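Local atomic coordinates of DNA replication and repair protein RecF (Caldanaerobacter subterraneus subsp. tengcongensis, PDB entry 5Z69), a protein that probably binds ATP and single-stranded DNA and acts as a recombination mediator in DNA repair by the RecFOR pathway. Residues M64-R78 / K90-V102. Numbering follows the deposited sequence. Where two conformers were deposited one is given.
Sequences MSELVKFDEEYFYVR and KIEFGYKVNGNKV. With AGS (phosphothiophosphoric acid-adenylate ester), chain C.
Met-64 lies across the Tyr-95 ring and reaches Phe-93 beyond it. Its CB sits over the centre of the Tyr-95 face, 3.6 Å from the centroid, in a CH-pi contact; CG passes 3.9 Å from Lys-101 NZ; SD, still over Tyr-95, comes within 3.7 Å of Phe-93 CE1, and CE ends beside Phe-93 CZ. At the edge of Tyr-95 Val-68 CG2 lies in the ring plane, while Tyr-95 CB lies over one face of Phe-75, offset toward the rim. The Phe-75 and Phe-93 rings meet rim to rim, their planes only 4° apart. Helix 43-55 packs on this aromatic side through Leu-52, which touches Phe-75 and Val-77. On the other sheet face, with CG anti to the backbone N (chi1 171°), the Tyr-76 ring runs past Gly-94 CA, and its hydroxyl donates to the anti lone pair of Glu-92 OE2 at 2.5 Å; in one of its two conformers Arg-78 NH2 donates to the same hydroxyl at 3.2 Å, tilted from the guanidinium plane. A phenylalanine in place of Tyr-76 would probably leave the Glu-92 carboxylate without this donor, and that conformer of Arg-78 without this acceptor. Backbone bonds pair Phe-75 with Tyr-95 and Val-77 with Phe-93 in both directions. Residues 66-70 hold the adenine of the ATP analogue: Glu-66 O and Val-68 O accept from N6, and, in one of its two conformers, the Phe-70 ring lies with a face over the adenine. Through Met-64 and Val-68 the adenine-binding loop of this ABC-type ATPase packs against an antiparallel beta hairpin, 74-83 with 86-96.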
ATOM      1  N   MET A  64      13.697   6.968 -28.806  1.00 32.45           N
ATOM      2  CA  MET A  64      14.920   7.192 -29.583  1.00 38.21           C
ATOM      3  C   MET A  64      14.691   7.974 -30.870  1.00 44.42           C
ATOM      4  O   MET A  64      15.422   8.913 -31.160  1.00 33.80           O
ATOM      5  CB  MET A  64      15.561   5.850 -29.932  1.00 40.54           C
ATOM      6  CG  MET A  64      16.322   5.218 -28.803  1.00 44.66           C
ATOM      7  SD  MET A  64      17.918   6.035 -28.659  1.00 40.05           S
ATOM      8  CE  MET A  64      17.762   6.712 -27.031  1.00 32.01           C
ATOM      9  N   SER A  65      13.668   7.598 -31.638  1.00 39.05           N
ATOM     10  CA  SER A  65      13.410   8.262 -32.921  1.00 32.93           C
ATOM     11  C   SER A  65      13.128   9.760 -32.745  1.00 34.51           C
ATOM     12  O   SER A  65      13.288  10.542 -33.670  1.00 36.69           O
ATOM     13  CB  SER A  65      12.237   7.584 -33.657  1.00 39.51           C
ATOM     14  OG  SER A  65      11.016   7.730 -32.937  1.00 40.47           O
ATOM     15  N   GLU A  66      12.709  10.164 -31.550  1.00 37.39           N
ATOM     16  CA  GLU A  66      12.470  11.584 -31.308  1.00 38.59           C
ATOM     17  C   GLU A  66      13.748  12.383 -31.129  1.00 34.18           C
ATOM     18  O   GLU A  66      13.723  13.607 -31.254  1.00 32.97           O
ATOM     19  CB  GLU A  66      11.595  11.784 -30.079  1.00 40.10           C
ATOM     20  CG  GLU A  66      10.211  11.168 -30.170  1.00 36.58           C
ATOM     21  CD  GLU A  66       9.437  11.412 -28.876  1.00 50.02           C
ATOM     22  OE1 GLU A  66       9.266  12.595 -28.498  1.00 49.49           O
ATOM     23  OE2 GLU A  66       9.062  10.428 -28.207  1.00 57.63           O
ATOM     24  N   LEU A  67      14.859  11.711 -30.827  1.00 31.51           N
ATOM     25  CA  LEU A  67      16.135  12.423 -30.664  1.00 28.29           C
ATOM     26  C   LEU A  67      16.833  12.679 -31.991  1.00 29.57           C
ATOM     27  O   LEU A  67      17.817  13.451 -32.068  1.00 27.84           O
ATOM     28  CB  LEU A  67      17.090  11.646 -29.750  1.00 34.15           C
ATOM     29  CG  LEU A  67      16.551  11.117 -28.423  1.00 42.86           C
ATOM     30  CD1 LEU A  67      17.697  10.839 -27.471  1.00 34.09           C
ATOM     31  CD2 LEU A  67      15.580  12.092 -27.826  1.00 44.42           C
ATOM     32  N   VAL A  68      16.375  12.005 -33.040  1.00 33.24           N
ATOM     33  CA  VAL A  68      16.980  12.236 -34.358  1.00 40.95           C
ATOM     34  C   VAL A  68      16.555  13.612 -34.872  1.00 31.66           C
ATOM     35  O   VAL A  68      15.366  13.942 -34.836  1.00 30.90           O
ATOM     36  CB  VAL A  68      16.575  11.163 -35.410  1.00 38.42           C
ATOM     37  CG1 VAL A  68      17.270  11.458 -36.743  1.00 32.85           C
ATOM     38  CG2 VAL A  68      16.902   9.748 -34.932  1.00 31.20           C
ATOM     39  N   LYS A  69      17.514  14.408 -35.337  1.00 34.32           N
ATOM     40  CA  LYS A  69      17.223  15.681 -35.988  1.00 38.10           C
ATOM     41  C   LYS A  69      16.166  15.467 -37.077  1.00 40.77           C
ATOM     42  O   LYS A  69      16.269  14.505 -37.835  1.00 32.46           O
ATOM     43  CB  LYS A  69      18.496  16.282 -36.585  1.00 35.53           C
ATOM     44  CG  LYS A  69      18.287  17.552 -37.404  1.00 36.57           C
ATOM     45  CD  LYS A  69      19.544  17.873 -38.195  1.00 42.98           C
ATOM     46  CE  LYS A  69      19.362  19.035 -39.163  1.00 56.15           C
ATOM     47  NZ  LYS A  69      20.645  19.277 -39.902  1.00 62.67           N
ATOM     48  N   PHE A  70      15.147  16.336 -37.089  1.00 50.00           N
ATOM     49  CA  PHE A  70      14.046  16.241 -38.049  0.51 46.45           C
ATOM     50  C   PHE A  70      14.559  16.043 -39.478  1.00 41.52           C
ATOM     51  O   PHE A  70      15.412  16.791 -39.972  1.00 39.04           O
ATOM     52  CB  PHE A  70      13.147  17.485 -37.974  0.51 47.23           C
ATOM     53  CG  PHE A  70      12.470  17.678 -36.630  0.51 43.44           C
ATOM     54  CD1 PHE A  70      12.130  16.593 -35.841  0.51 44.06           C
ATOM     55  CD2 PHE A  70      12.175  18.952 -36.165  0.51 38.16           C
ATOM     56  CE1 PHE A  70      11.513  16.775 -34.610  0.51 39.20           C
ATOM     57  CE2 PHE A  70      11.561  19.137 -34.940  0.51 42.60           C
ATOM     58  CZ  PHE A  70      11.232  18.049 -34.163  0.51 41.97           C
ATOM     59  N   ASP A  71      14.040  14.993 -40.110  1.00 43.34           N
ATOM     60  CA  ASP A  71      14.349  14.610 -41.494  1.00 46.99           C
ATOM     61  C   ASP A  71      15.712  13.969 -41.707  1.00 55.44           C
ATOM     62  O   ASP A  71      16.133  13.781 -42.850  1.00 51.66           O
ATOM     63  CB  ASP A  71      14.225  15.815 -42.426  1.00 56.21           C
ATOM     64  CG  ASP A  71      12.815  16.016 -42.914  1.00 69.32           C
ATOM     65  OD1 ASP A  71      12.648  16.445 -44.078  1.00 79.76           O
ATOM     66  OD2 ASP A  71      11.876  15.728 -42.131  1.00 65.60           O
ATOM     67  N   GLU A  72      16.412  13.626 -40.632  1.00 36.48           N
ATOM     68  CA  GLU A  72      17.679  12.930 -40.810  1.00 32.15           C
ATOM     69  C   GLU A  72      17.445  11.450 -40.577  1.00 30.72           C
ATOM     70  O   GLU A  72      16.371  11.060 -40.178  1.00 32.55           O
ATOM     71  CB  GLU A  72      18.746  13.493 -39.874  1.00 30.96           C
ATOM     72  CG  GLU A  72      19.076  14.946 -40.165  1.00 36.38           C
ATOM     73  CD  GLU A  72      19.687  15.163 -41.554  1.00 50.93           C
ATOM     74  OE1 GLU A  72      19.587  16.301 -42.067  1.00 53.56           O
ATOM     75  OE2 GLU A  72      20.280  14.213 -42.122  1.00 43.29           O
ATOM     76  N   GLU A  73      18.439  10.613 -40.842  1.00 32.02           N
ATOM     77  CA  GLU A  73      18.230   9.172 -40.680  1.00 34.32           C
ATOM     78  C   GLU A  73      18.864   8.560 -39.425  1.00 28.98           C
ATOM     79  O   GLU A  73      18.593   7.400 -39.100  1.00 35.51           O
ATOM     80  CB  GLU A  73      18.753   8.442 -41.914  1.00 44.44           C
ATOM     81  CG  GLU A  73      17.812   8.566 -43.102  1.00 50.42           C
ATOM     82  CD  GLU A  73      18.250   7.722 -44.275  1.00 58.01           C
ATOM     83  OE1 GLU A  73      19.464   7.437 -44.389  1.00 57.89           O
ATOM     84  OE2 GLU A  73      17.374   7.331 -45.071  1.00 70.18           O
ATOM     85  N   TYR A  74      19.723   9.325 -38.751  1.00 27.94           N
ATOM     86  CA  TYR A  74      20.423   8.852 -37.548  1.00 31.08           C
ATOM     87  C   TYR A  74      20.810  10.006 -36.645  1.00 36.30           C
ATOM     88  O   TYR A  74      20.851  11.159 -37.076  1.00 28.46           O
ATOM     89  CB  TYR A  74      21.717   8.091 -37.902  1.00 24.77           C
ATOM     90  CG  TYR A  74      22.828   9.015 -38.387  1.00 23.38           C
ATOM     91  CD1 TYR A  74      22.931   9.368 -39.736  1.00 24.61           C
ATOM     92  CD2 TYR A  74      23.763   9.541 -37.499  1.00 24.02           C
ATOM     93  CE1 TYR A  74      23.948  10.219 -40.193  1.00 24.58           C
ATOM     94  CE2 TYR A  74      24.767  10.380 -37.934  1.00 30.24           C
ATOM     95  CZ  TYR A  74      24.868  10.707 -39.286  1.00 23.61           C
ATOM     96  OH  TYR A  74      25.858  11.557 -39.671  1.00 27.74           O
ATOM     97  N   PHE A  75      21.136   9.690 -35.399  1.00 29.48           N
ATOM     98  CA  PHE A  75      21.952  10.612 -34.621  1.00 27.43           C
ATOM     99  C   PHE A  75      23.165   9.880 -34.069  1.00 25.99           C
ATOM    100  O   PHE A  75      23.214   8.644 -34.018  1.00 23.09           O
ATOM    101  CB  PHE A  75      21.158  11.281 -33.500  1.00 24.65           C
ATOM    102  CG  PHE A  75      20.846  10.378 -32.312  1.00 28.59           C
ATOM    103  CD1 PHE A  75      21.817  10.083 -31.356  1.00 33.68           C
ATOM    104  CD2 PHE A  75      19.571   9.874 -32.128  1.00 24.91           C
ATOM    105  CE1 PHE A  75      21.520   9.277 -30.256  1.00 26.77           C
ATOM    106  CE2 PHE A  75      19.260   9.048 -31.035  1.00 29.55           C
ATOM    107  CZ  PHE A  75      20.227   8.756 -30.086  1.00 22.74           C
ATOM    108  N   TYR A  76      24.136  10.656 -33.628  1.00 23.98           N
ATOM    109  CA  TYR A  76      25.360  10.089 -33.136  1.00 23.01           C
ATOM    110  C   TYR A  76      25.909  10.970 -32.043  1.00 21.97           C
ATOM    111  O   TYR A  76      26.004  12.195 -32.207  1.00 22.16           O
ATOM    112  CB  TYR A  76      26.363   9.942 -34.286  1.00 28.78           C
ATOM    113  CG  TYR A  76      27.770   9.547 -33.865  1.00 26.28           C
ATOM    114  CD1 TYR A  76      28.070   8.234 -33.520  1.00 25.37           C
ATOM    115  CD2 TYR A  76      28.788  10.480 -33.814  1.00 25.23           C
ATOM    116  CE1 TYR A  76      29.371   7.859 -33.162  1.00 25.77           C
ATOM    117  CE2 TYR A  76      30.101  10.109 -33.458  1.00 24.97           C
ATOM    118  CZ  TYR A  76      30.373   8.790 -33.152  1.00 22.64           C
ATOM    119  OH  TYR A  76      31.628   8.392 -32.765  1.00 27.08           O
ATOM    120  N   VAL A  77      26.267  10.352 -30.923  1.00 24.16           N
ATOM    121  CA  VAL A  77      26.880  11.091 -29.818  1.00 21.82           C
ATOM    122  C   VAL A  77      28.153  10.382 -29.393  1.00 21.91           C
ATOM    123  O   VAL A  77      28.146   9.154 -29.229  1.00 22.12           O
ATOM    124  CB  VAL A  77      25.917  11.228 -28.614  1.00 35.36           C
ATOM    125  CG1 VAL A  77      26.576  12.015 -27.485  1.00 21.88           C
ATOM    126  CG2 VAL A  77      24.618  11.915 -29.031  1.00 26.03           C
ATOM    127  N   ARG A  78      29.230  11.149 -29.215  1.00 22.74           N
ATOM    128  CA  ARG A  78      30.499  10.599 -28.722  0.57 25.71           C
ATOM    129  C   ARG A  78      31.044  11.441 -27.593  1.00 28.45           C
ATOM    130  O   ARG A  78      31.207  12.659 -27.714  1.00 22.20           O
ATOM    131  CB  ARG A  78      31.592  10.511 -29.793  0.57 23.97           C
ATOM    132  CG  ARG A  78      32.971  10.212 -29.140  0.57 17.79           C
ATOM    133  CD  ARG A  78      34.188  10.716 -29.961  0.57 28.48           C
ATOM    134  NE  ARG A  78      33.947  10.387 -31.336  0.57 27.54           N
ATOM    135  CZ  ARG A  78      34.035  11.198 -32.381  0.57 21.46           C
ATOM    136  NH1 ARG A  78      34.454  12.457 -32.293  0.57 16.05           N
ATOM    137  NH2 ARG A  78      33.703  10.691 -33.546  0.57 16.54           N
ATOM    138  N   LYS A  90      36.352   6.230 -24.340  1.00 24.27           N
ATOM    139  CA  LYS A  90      35.500   6.711 -25.424  1.00 21.54           C
ATOM    140  C   LYS A  90      34.150   6.018 -25.374  1.00 22.48           C
ATOM    141  O   LYS A  90      34.068   4.788 -25.359  1.00 28.77           O
ATOM    142  CB  LYS A  90      36.171   6.488 -26.804  1.00 19.66           C
ATOM    143  CG  LYS A  90      35.364   7.138 -27.972  1.00 24.98           C
ATOM    144  CD  LYS A  90      35.753   6.597 -29.375  1.00 31.08           C
ATOM    145  CE  LYS A  90      37.214   6.754 -29.668  1.00 38.88           C
ATOM    146  NZ  LYS A  90      37.538   6.272 -31.051  1.00 40.08           N
ATOM    147  N   ILE A  91      33.081   6.800 -25.339  1.00 21.50           N
ATOM    148  CA  ILE A  91      31.756   6.214 -25.332  1.00 19.35           C
ATOM    149  C   ILE A  91      30.977   6.743 -26.512  1.00 20.24           C
ATOM    150  O   ILE A  91      30.743   7.955 -26.629  1.00 23.58           O
ATOM    151  CB  ILE A  91      30.983   6.539 -24.017  1.00 14.65           C
ATOM    152  CG1 ILE A  91      31.778   6.082 -22.783  1.00 19.59           C
ATOM    153  CG2 ILE A  91      29.548   5.923 -24.044  1.00 18.78           C
ATOM    154  CD1 ILE A  91      31.005   6.402 -21.459  1.00 21.21           C
ATOM    155  N   GLU A  92      30.573   5.828 -27.385  1.00 22.21           N
ATOM    156  CA  GLU A  92      29.826   6.190 -28.589  1.00 26.46           C
ATOM    157  C   GLU A  92      28.434   5.599 -28.640  1.00 25.48           C
ATOM    158  O   GLU A  92      28.242   4.410 -28.368  1.00 22.98           O
ATOM    159  CB  GLU A  92      30.567   5.724 -29.830  1.00 22.94           C
ATOM    160  CG  GLU A  92      31.953   6.282 -29.985  1.00 29.37           C
ATOM    161  CD  GLU A  92      32.643   5.605 -31.132  1.00 28.72           C
ATOM    162  OE1 GLU A  92      33.160   4.494 -30.901  1.00 28.64           O
ATOM    163  OE2 GLU A  92      32.609   6.139 -32.275  1.00 27.50           O
ATOM    164  N   PHE A  93      27.478   6.412 -29.072  1.00 21.98           N
ATOM    165  CA  PHE A  93      26.078   5.974 -29.176  1.00 21.42           C
ATOM    166  C   PHE A  93      25.513   6.469 -30.499  1.00 24.55           C
ATOM    167  O   PHE A  93      25.332   7.675 -30.685  1.00 24.67           O
ATOM    168  CB  PHE A  93      25.264   6.524 -28.011  1.00 21.76           C
ATOM    169  CG  PHE A  93      23.910   5.884 -27.834  1.00 21.23           C
ATOM    170  CD1 PHE A  93      22.898   6.059 -28.785  1.00 22.08           C
ATOM    171  CD2 PHE A  93      23.627   5.143 -26.701  1.00 24.45           C
ATOM    172  CE1 PHE A  93      21.613   5.470 -28.600  1.00 26.63           C
ATOM    173  CE2 PHE A  93      22.344   4.554 -26.505  1.00 26.74           C
ATOM    174  CZ  PHE A  93      21.351   4.721 -27.458  1.00 32.44           C
ATOM    175  N   GLY A  94      25.279   5.543 -31.425  1.00 25.73           N
ATOM    176  CA  GLY A  94      24.706   5.871 -32.717  1.00 27.47           C
ATOM    177  C   GLY A  94      23.333   5.204 -32.841  1.00 34.46           C
ATOM    178  O   GLY A  94      23.165   4.036 -32.501  1.00 29.61           O
ATOM    179  N   TYR A  95      22.336   5.947 -33.298  1.00 32.21           N
ATOM    180  CA  TYR A  95      21.014   5.352 -33.540  1.00 28.06           C
ATOM    181  C   TYR A  95      20.485   5.713 -34.927  1.00 27.01           C
ATOM    182  O   TYR A  95      20.483   6.886 -35.278  1.00 29.95           O
ATOM    183  CB  TYR A  95      20.010   5.802 -32.489  1.00 27.81           C
ATOM    184  CG  TYR A  95      18.564   5.381 -32.781  1.00 34.35           C
ATOM    185  CD1 TYR A  95      18.108   4.105 -32.465  1.00 37.86           C
ATOM    186  CD2 TYR A  95      17.663   6.269 -33.365  1.00 33.63           C
ATOM    187  CE1 TYR A  95      16.783   3.716 -32.734  1.00 35.95           C
ATOM    188  CE2 TYR A  95      16.340   5.894 -33.635  1.00 30.87           C
ATOM    189  CZ  TYR A  95      15.909   4.619 -33.316  1.00 33.91           C
ATOM    190  OH  TYR A  95      14.600   4.262 -33.576  1.00 45.71           O
ATOM    191  N   LYS A  96      20.022   4.716 -35.684  1.00 27.88           N
ATOM    192  CA  LYS A  96      19.408   4.935 -37.020  1.00 28.62           C
ATOM    193  C   LYS A  96      17.888   4.761 -36.958  1.00 30.92           C
ATOM    194  O   LYS A  96      17.415   3.878 -36.243  1.00 33.86           O
ATOM    195  CB  LYS A  96      19.933   3.944 -38.055  1.00 39.39           C
ATOM    196  CG  LYS A  96      21.248   4.231 -38.686  1.00 58.29           C
ATOM    197  CD  LYS A  96      21.359   3.450 -40.001  1.00 53.32           C
ATOM    198  CE  LYS A  96      20.407   3.988 -41.070  1.00 40.35           C
ATOM    199  NZ  LYS A  96      20.905   3.617 -42.447  1.00 34.45           N
ATOM    200  N   VAL A  97      17.133   5.547 -37.739  1.00 28.76           N
ATOM    201  CA  VAL A  97      15.657   5.508 -37.671  1.00 34.94           C
ATOM    202  C   VAL A  97      15.075   4.136 -37.990  1.00 43.38           C
ATOM    203  O   VAL A  97      13.954   3.839 -37.574  1.00 48.69           O
ATOM    204  CB  VAL A  97      14.987   6.536 -38.617  1.00 48.22           C
ATOM    205  CG1 VAL A  97      15.214   7.949 -38.127  1.00 40.48           C
ATOM    206  CG2 VAL A  97      15.486   6.372 -40.051  1.00 50.31           C
ATOM    207  N   ASN A  98      15.819   3.290 -38.702  1.00 33.55           N
ATOM    208  CA  ASN A  98      15.353   1.913 -38.933  1.00 37.78           C
ATOM    209  C   ASN A  98      15.480   1.014 -37.694  1.00 48.85           C
ATOM    210  O   ASN A  98      15.173  -0.176 -37.749  1.00 46.11           O
ATOM    211  CB  ASN A  98      16.093   1.275 -40.124  1.00 45.07           C
ATOM    212  CG  ASN A  98      17.591   1.225 -39.929  1.00 46.90           C
ATOM    213  OD1 ASN A  98      18.099   1.458 -38.829  1.00 39.74           O
ATOM    214  ND2 ASN A  98      18.317   0.913 -41.000  1.00 48.45           N
ATOM    215  N   GLY A  99      15.935   1.579 -36.579  1.00 45.95           N
ATOM    216  CA  GLY A  99      15.994   0.834 -35.327  1.00 44.12           C
ATOM    217  C   GLY A  99      17.393   0.427 -34.898  1.00 46.22           C
ATOM    218  O   GLY A  99      17.639   0.163 -33.726  1.00 46.81           O
ATOM    219  N   ASN A 100      18.319   0.373 -35.848  1.00 44.45           N
ATOM    220  CA  ASN A 100      19.695  -0.029 -35.545  1.00 47.81           C
ATOM    221  C   ASN A 100      20.410   0.909 -34.574  1.00 46.05           C
ATOM    222  O   ASN A 100      20.655   2.073 -34.905  1.00 41.25           O
ATOM    223  CB  ASN A 100      20.506  -0.115 -36.837  1.00 39.97           C
ATOM    224  CG  ASN A 100      19.991  -1.192 -37.768  1.00 60.26           C
ATOM    225  OD1 ASN A 100      19.340  -2.137 -37.327  1.00 56.85           O
ATOM    226  ND2 ASN A 100      20.288  -1.060 -39.062  1.00 63.78           N
ATOM    227  N   LYS A 101      20.747   0.424 -33.382  1.00 41.03           N
ATOM    228  CA  LYS A 101      21.605   1.235 -32.528  1.00 47.97           C
ATOM    229  C   LYS A 101      22.964   0.560 -32.339  1.00 48.46           C
ATOM    230  O   LYS A 101      23.073  -0.670 -32.324  1.00 39.77           O
ATOM    231  CB  LYS A 101      20.931   1.559 -31.187  1.00 50.98           C
ATOM    232  CG  LYS A 101      20.780   0.448 -30.217  1.00 60.21           C
ATOM    233  CD  LYS A 101      20.124   0.968 -28.918  1.00 49.67           C
ATOM    234  CE  LYS A 101      18.767   1.616 -29.169  1.00 52.08           C
ATOM    235  NZ  LYS A 101      17.987   1.801 -27.904  1.00 55.39           N
ATOM    236  N   VAL A 102      24.005   1.385 -32.282  1.00 38.00           N
ATOM    237  CA  VAL A 102      25.368   0.905 -32.112  1.00 37.40           C
ATOM    238  C   VAL A 102      25.978   1.651 -30.937  1.00 38.90           C
ATOM    239  O   VAL A 102      26.141   2.880 -30.994  1.00 25.89           O
ATOM    240  CB  VAL A 102      26.243   1.131 -33.373  1.00 34.94           C
ATOM    241  CG1 VAL A 102      27.690   0.723 -33.112  1.00 25.61           C
ATOM    242  CG2 VAL A 102      25.680   0.374 -34.579  1.00 51.74           C
TER
HETATM  243  PG  AGS C 401      15.198  23.675 -21.082  1.00103.17           P
HETATM  244  S1G AGS C 401      16.636  24.098 -19.829  1.00 90.99           S
HETATM  245  O2G AGS C 401      14.152  24.841 -21.078  1.00 75.11           O
HETATM  246  O3G AGS C 401      14.497  22.390 -20.541  1.00 72.41           O
HETATM  247  PB  AGS C 401      15.523  24.407 -23.794  1.00 56.28           P
HETATM  248  O1B AGS C 401      16.780  25.037 -24.293  1.00 58.29           O
HETATM  249  O2B AGS C 401      14.495  25.464 -23.356  1.00 61.66           O
HETATM  250  O3B AGS C 401      15.780  23.430 -22.536  1.00 47.47           O
HETATM  251  PA  AGS C 401      15.334  22.231 -25.569  1.00 48.19           P
HETATM  252  O1A AGS C 401      16.823  22.060 -25.240  1.00 52.33           O
HETATM  253  O2A AGS C 401      14.374  21.194 -25.073  1.00 35.65           O
HETATM  254  O3A AGS C 401      14.839  23.644 -25.013  1.00 86.42           O
HETATM  255  O5' AGS C 401      15.152  22.409 -27.100  1.00 69.04           O
HETATM  256  C5' AGS C 401      14.130  21.710 -27.754  1.00 66.83           C
HETATM  257  C4' AGS C 401      13.966  22.427 -29.058  1.00 65.87           C
HETATM  258  O4' AGS C 401      14.460  21.584 -30.123  1.00 50.36           O
HETATM  259  C3' AGS C 401      12.518  22.754 -29.404  1.00 65.90           C
HETATM  260  O3' AGS C 401      12.440  23.986 -30.113  1.00 62.49           O
HETATM  261  C2' AGS C 401      12.086  21.529 -30.214  1.00 69.72           C
HETATM  262  O2' AGS C 401      11.065  21.832 -31.159  1.00 69.67           O
HETATM  263  C1' AGS C 401      13.386  21.150 -30.934  1.00 64.71           C
HETATM  264  N9  AGS C 401      13.529  19.723 -31.176  1.00 57.69           N
HETATM  265  C8  AGS C 401      13.150  18.689 -30.353  1.00 54.04           C
HETATM  266  N7  AGS C 401      13.380  17.501 -30.852  1.00 56.32           N
HETATM  267  C5  AGS C 401      13.953  17.761 -32.084  1.00 57.94           C
HETATM  268  C6  AGS C 401      14.426  16.926 -33.115  1.00 60.82           C
HETATM  269  N6  AGS C 401      14.408  15.591 -33.047  1.00 61.07           N
HETATM  270  N1  AGS C 401      14.918  17.511 -34.229  1.00 66.86           N
HETATM  271  C2  AGS C 401      14.943  18.846 -34.296  1.00 62.25           C
HETATM  272  N3  AGS C 401      14.527  19.738 -33.394  1.00 58.73           N
HETATM  273  C4  AGS C 401      14.044  19.125 -32.305  1.00 57.09           C
HETATM  274  O   HOH W   1      12.192   5.053 -31.356  1.00 50.33           O
HETATM  275  O   HOH W   2      19.784   4.555 -44.688  1.00 49.67           O